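Side-chain contacts in endoglucanase, glycoside hydrolase family 5 protein (Cytophaga hutchinsonii, PDB 5IHS), which probably hydrolyses internal beta-1,4-glucosidic bonds of cellulose: residues E108-N111 and A112-K116; A293-P296 and A297-P300. One frame throughout, in Å; residues are numbered along the deposited sequence.

Interaction 1: residues E108-N111 and A112-K116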
loop_
_atom_site.group_PDB
_atom_site.type_symbol
_atom_site.label_atom_id
_atom_site.label_comp_id
_atom_site.label_asym_id
_atom_site.label_seq_id
_atom_site.Cartn_x
_atom_site.Cartn_y
_atom_site.Cartn_z
ATOM N N GLU A 108 3.323 12.421 -9.766
ATOM C CA GLU A 108 4.208 13.266 -8.980
ATOM C C GLU A 108 4.807 12.482 -7.819
ATOM O O GLU A 108 6.002 12.604 -7.527
ATOM C CB GLU A 108 3.452 14.498 -8.500
ATOM C CG GLU A 108 4.336 15.521 -7.795
ATOM C CD GLU A 108 5.386 16.196 -8.714
ATOM O OE1 GLU A 108 5.328 16.006 -9.945
ATOM O OE2 GLU A 108 6.276 16.916 -8.193
ATOM N N VAL A 109 3.998 11.654 -7.156
ATOM C CA VAL A 109 4.497 10.844 -6.051
ATOM C C VAL A 109 5.446 9.759 -6.552
ATOM O O VAL A 109 6.501 9.523 -5.956
ATOM C CB VAL A 109 3.317 10.291 -5.233
ATOM C CG1 VAL A 109 3.783 9.268 -4.206
ATOM C CG2 VAL A 109 2.584 11.457 -4.554
ATOM N N VAL A 110 5.077 9.067 -7.630
ATOM C CA VAL A 110 5.964 8.062 -8.213
ATOM C C VAL A 110 7.300 8.683 -8.595
ATOM O O VAL A 110 8.368 8.135 -8.287
ATOM C CB VAL A 110 5.293 7.380 -9.421
ATOM C CG1 VAL A 110 6.288 6.489 -10.160
ATOM C CG2 VAL A 110 4.074 6.583 -8.975
ATOM N N ASN A 111 7.256 9.831 -9.280
ATOM C CA ASN A 111 8.486 10.482 -9.715
ATOM C C ASN A 111 9.361 10.834 -8.522
ATOM O O ASN A 111 10.592 10.704 -8.574
ATOM C CB ASN A 111 8.151 11.737 -10.523
ATOM C CG ASN A 111 7.636 11.422 -11.919
ATOM O OD1 ASN A 111 7.692 10.282 -12.372
ATOM N ND2 ASN A 111 7.155 12.447 -12.620
ATOM N N ALA A 112 8.744 11.306 -7.442
ATOM C CA ALA A 112 9.505 11.657 -6.251
ATOM C C ALA A 112 10.104 10.424 -5.596
ATOM O O ALA A 112 11.244 10.457 -5.131
ATOM C CB ALA A 112 8.614 12.396 -5.257
ATOM N N ALA A 113 9.345 9.326 -5.524
ATOM C CA ALA A 113 9.899 8.094 -4.969
ATOM C C ALA A 113 11.100 7.620 -5.775
ATOM O O ALA A 113 12.090 7.139 -5.206
ATOM C CB ALA A 113 8.826 7.009 -4.922
ATOM N N ILE A 114 11.028 7.736 -7.104
ATOM C CA ILE A 114 12.164 7.370 -7.947
ATOM C C ILE A 114 13.355 8.284 -7.653
ATOM O O ILE A 114 14.490 7.821 -7.479
ATOM C CB ILE A 114 11.754 7.378 -9.436
ATOM C CG1 ILE A 114 10.726 6.274 -9.714
ATOM C CG2 ILE A 114 12.966 7.212 -10.341
ATOM C CD1 ILE A 114 9.992 6.422 -11.052
ATOM N N ALA A 115 13.108 9.592 -7.570
ATOM C CA ALA A 115 14.191 10.531 -7.297
ATOM C C ALA A 115 14.822 10.279 -5.933
ATOM O O ALA A 115 16.035 10.454 -5.759
ATOM C CB ALA A 115 13.675 11.964 -7.397
ATOM N N LYS A 116 14.024 9.880 -4.947
ATOM C CA LYS A 116 14.505 9.715 -3.580
ATOM C C LYS A 116 14.893 8.278 -3.256
ATOM O O LYS A 116 15.374 8.008 -2.148
ATOM C CB LYS A 116 13.476 10.250 -2.574
ATOM C CG LYS A 116 13.208 11.746 -2.704
ATOM C CD LYS A 116 14.448 12.627 -2.528
ATOM C CE LYS A 116 14.371 13.897 -3.381
ATOM N NZ LYS A 116 13.006 14.474 -3.471
#
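The last turns of helix 99-116, one of the outer helices of the TIM barrel, bring Val110 and Ile114 together one helical turn apart. Their side chains lie side by side and point the same way, with Val110 CG1 3.8 Å from Ile114 CD1. Both torsions serve this meeting. In Val110, CG1 stands opposite the backbone N (chi1 171°), on the side of the carbonyl carbon and so nearer the following turn; in Ile114, CG1 is turned opposite the carbonyl carbon (chi1 -66°), which folds it back over the preceding turn. Ile114 CG1 thereby comes within 3.3 Å of Val110 O, so the side chain lies beside the same carbonyl that its own amide binds. That bond, Ile114 N to Val110 O, measures 2.9 Å. Its neighbours are regular i to i+4 bonds: Ala112 N to Glu108 O at 3.0 Å, Ala113 N to Val109 O at 2.9 Å and Ala115 N to Asn111 O at 2.9 Å. The methyl of Ala112 rests against the preceding turn, its CB 3.5 Å from Glu108 O.

Around these bonds the helix presents distinct faces. Val110 and Ala113 press on strand 119-125 through Val120, and Val110 and Ile114 share Tyr147 of helix 133-147, whose hydroxyl also hydrogen-bonds Asn111 OD1. Val109 and Ala112, by contrast, pack on Val72 of helix 69-77. This is the crossover helix of a beta-alpha-beta unit of the TIM barrel, made of strand 83-89, helix 99-116 and strand 119-125, and it packs on the second of those strands and on the flanking helices 69-77 and 133-147.

Interaction 2: residues A293-P296 and A297-P300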
loop_
_atom_site.group_PDB
_atom_site.type_symbol
_atom_site.label_atom_id
_atom_site.label_comp_id
_atom_site.label_asym_id
_atom_site.label_seq_id
_atom_site.Cartn_x
_atom_site.Cartn_y
_atom_site.Cartn_z
ATOM N N ALA A 293 -2.607 10.909 10.525
ATOM C CA ALA A 293 -1.290 10.949 11.159
ATOM C C ALA A 293 -0.871 12.350 11.595
ATOM O O ALA A 293 0.024 12.490 12.441
ATOM C CB ALA A 293 -0.242 10.412 10.187
ATOM N N ILE A 294 -1.464 13.382 11.000
ATOM C CA ILE A 294 -1.046 14.760 11.218
ATOM C C ILE A 294 -2.280 15.603 11.539
ATOM O O ILE A 294 -3.405 15.251 11.182
ATOM C CB ILE A 294 -0.237 15.310 10.012
ATOM C CG1 ILE A 294 -1.095 15.315 8.740
ATOM C CG2 ILE A 294 1.050 14.503 9.838
ATOM C CD1 ILE A 294 -0.348 15.715 7.452
ATOM N N VAL A 295 -2.061 16.709 12.250
ATOM C CA VAL A 295 -3.150 17.554 12.745
ATOM C C VAL A 295 -3.755 18.402 11.632
ATOM O O VAL A 295 -3.115 18.633 10.598
ATOM C CB VAL A 295 -2.679 18.461 13.893
ATOM C CG1 VAL A 295 -2.144 17.640 15.043
ATOM C CG2 VAL A 295 -1.636 19.468 13.410
ATOM N N PRO A 296 -4.966 18.929 11.822
ATOM C CA PRO A 296 -5.554 19.826 10.818
ATOM C C PRO A 296 -4.608 20.960 10.455
ATOM O O PRO A 296 -3.997 21.591 11.318
ATOM C CB PRO A 296 -6.832 20.317 11.503
ATOM C CG PRO A 296 -7.225 19.141 12.352
ATOM C CD PRO A 296 -5.926 18.617 12.896
ATOM N N ALA A 297 -4.480 21.195 9.147
ATOM C CA ALA A 297 -3.660 22.247 8.551
ATOM C C ALA A 297 -2.164 21.946 8.593
ATOM O O ALA A 297 -1.360 22.817 8.251
ATOM C CB ALA A 297 -3.946 23.641 9.125
ATOM N N ALA A 298 -1.760 20.739 8.974
ATOM C CA ALA A 298 -0.344 20.403 8.917
ATOM C C ALA A 298 0.199 20.666 7.516
ATOM O O ALA A 298 -0.458 20.378 6.512
ATOM C CB ALA A 298 -0.142 18.938 9.299
ATOM N N SER A 299 1.412 21.204 7.455
ATOM C CA SER A 299 1.950 21.760 6.219
ATOM C C SER A 299 1.891 20.766 5.061
ATOM O O SER A 299 2.349 19.620 5.200
ATOM C CB SER A 299 3.408 22.168 6.415
ATOM O OG SER A 299 3.968 22.589 5.182
ATOM N N PRO A 300 1.431 21.194 3.885
ATOM C CA PRO A 300 1.534 20.337 2.698
ATOM C C PRO A 300 2.961 20.085 2.236
ATOM O O PRO A 300 3.154 19.271 1.325
ATOM C CB PRO A 300 0.734 21.109 1.635
ATOM C CG PRO A 300 -0.080 22.089 2.376
ATOM C CD PRO A 300 0.698 22.439 3.596
#
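Ile294 lays its side chain along the methyl group of Ala298, four residues further on. Three of its carbons share the contact: CB and CD1 each lie 3.7 Å from Ala298 CB, and CG1 lies 3.8 Å from it. The torsions account for this broad touch. CG1 sits between the backbone N and the carbonyl carbon (chi1 62°), and the chain is then extended to CD1 (chi2 -174°), carrying it past the methyl instead of away from it. A looser apolar approach comes from Val295, whose CG2 is 4.4 Å from Ala298 CB.

The backbone reversal that brings the methyl back is a type II beta turn from Val295 to Ala298. Pro296 occupies its second position, where the ring suits the required phi, and Ala297 its third, with the positive phi of 75° that this turn type demands. The turn is closed by Ala298 N donating to Val295 O over 3.0 Å. Ala298 CB packs against this oxygen too, at 3.3 Å. At the corner, Ala297 CB is only 3.0 Å from Pro296 O, a tight fit that accompanies the left-handed backbone of this alanine.

Outside the turn, Asp286 OD2 accepts a bond from Ala297 N, while Trp304 is touched by both Ile294 and Ala298. The turn lies in the long loop between strand 279-284 and helix 311-329, tied back to that strand where the backbone of Ala293 bonds Ser283.

Overall arrangement
Interaction 1 precedes interaction 2 along the chain, and the two are separate within one TIM-barrel chain: their centres are 21 Å apart and their nearest atoms about 10 Å apart, without touching. Residues 108-116 belong to a helix packed outside the second and third barrel strands, whereas residues 293-300 lie in the loop following the eighth strand, 279-284. Since the barrel is closed, strand 53-57 separates these two regions of the wall, and the loop after it approaches both: Tyr67 meets the helix, while Tyr66 and Asn68 meet residues 293-300. They are independent local contacts, one in the wall of helices and one in the loop after the last strand.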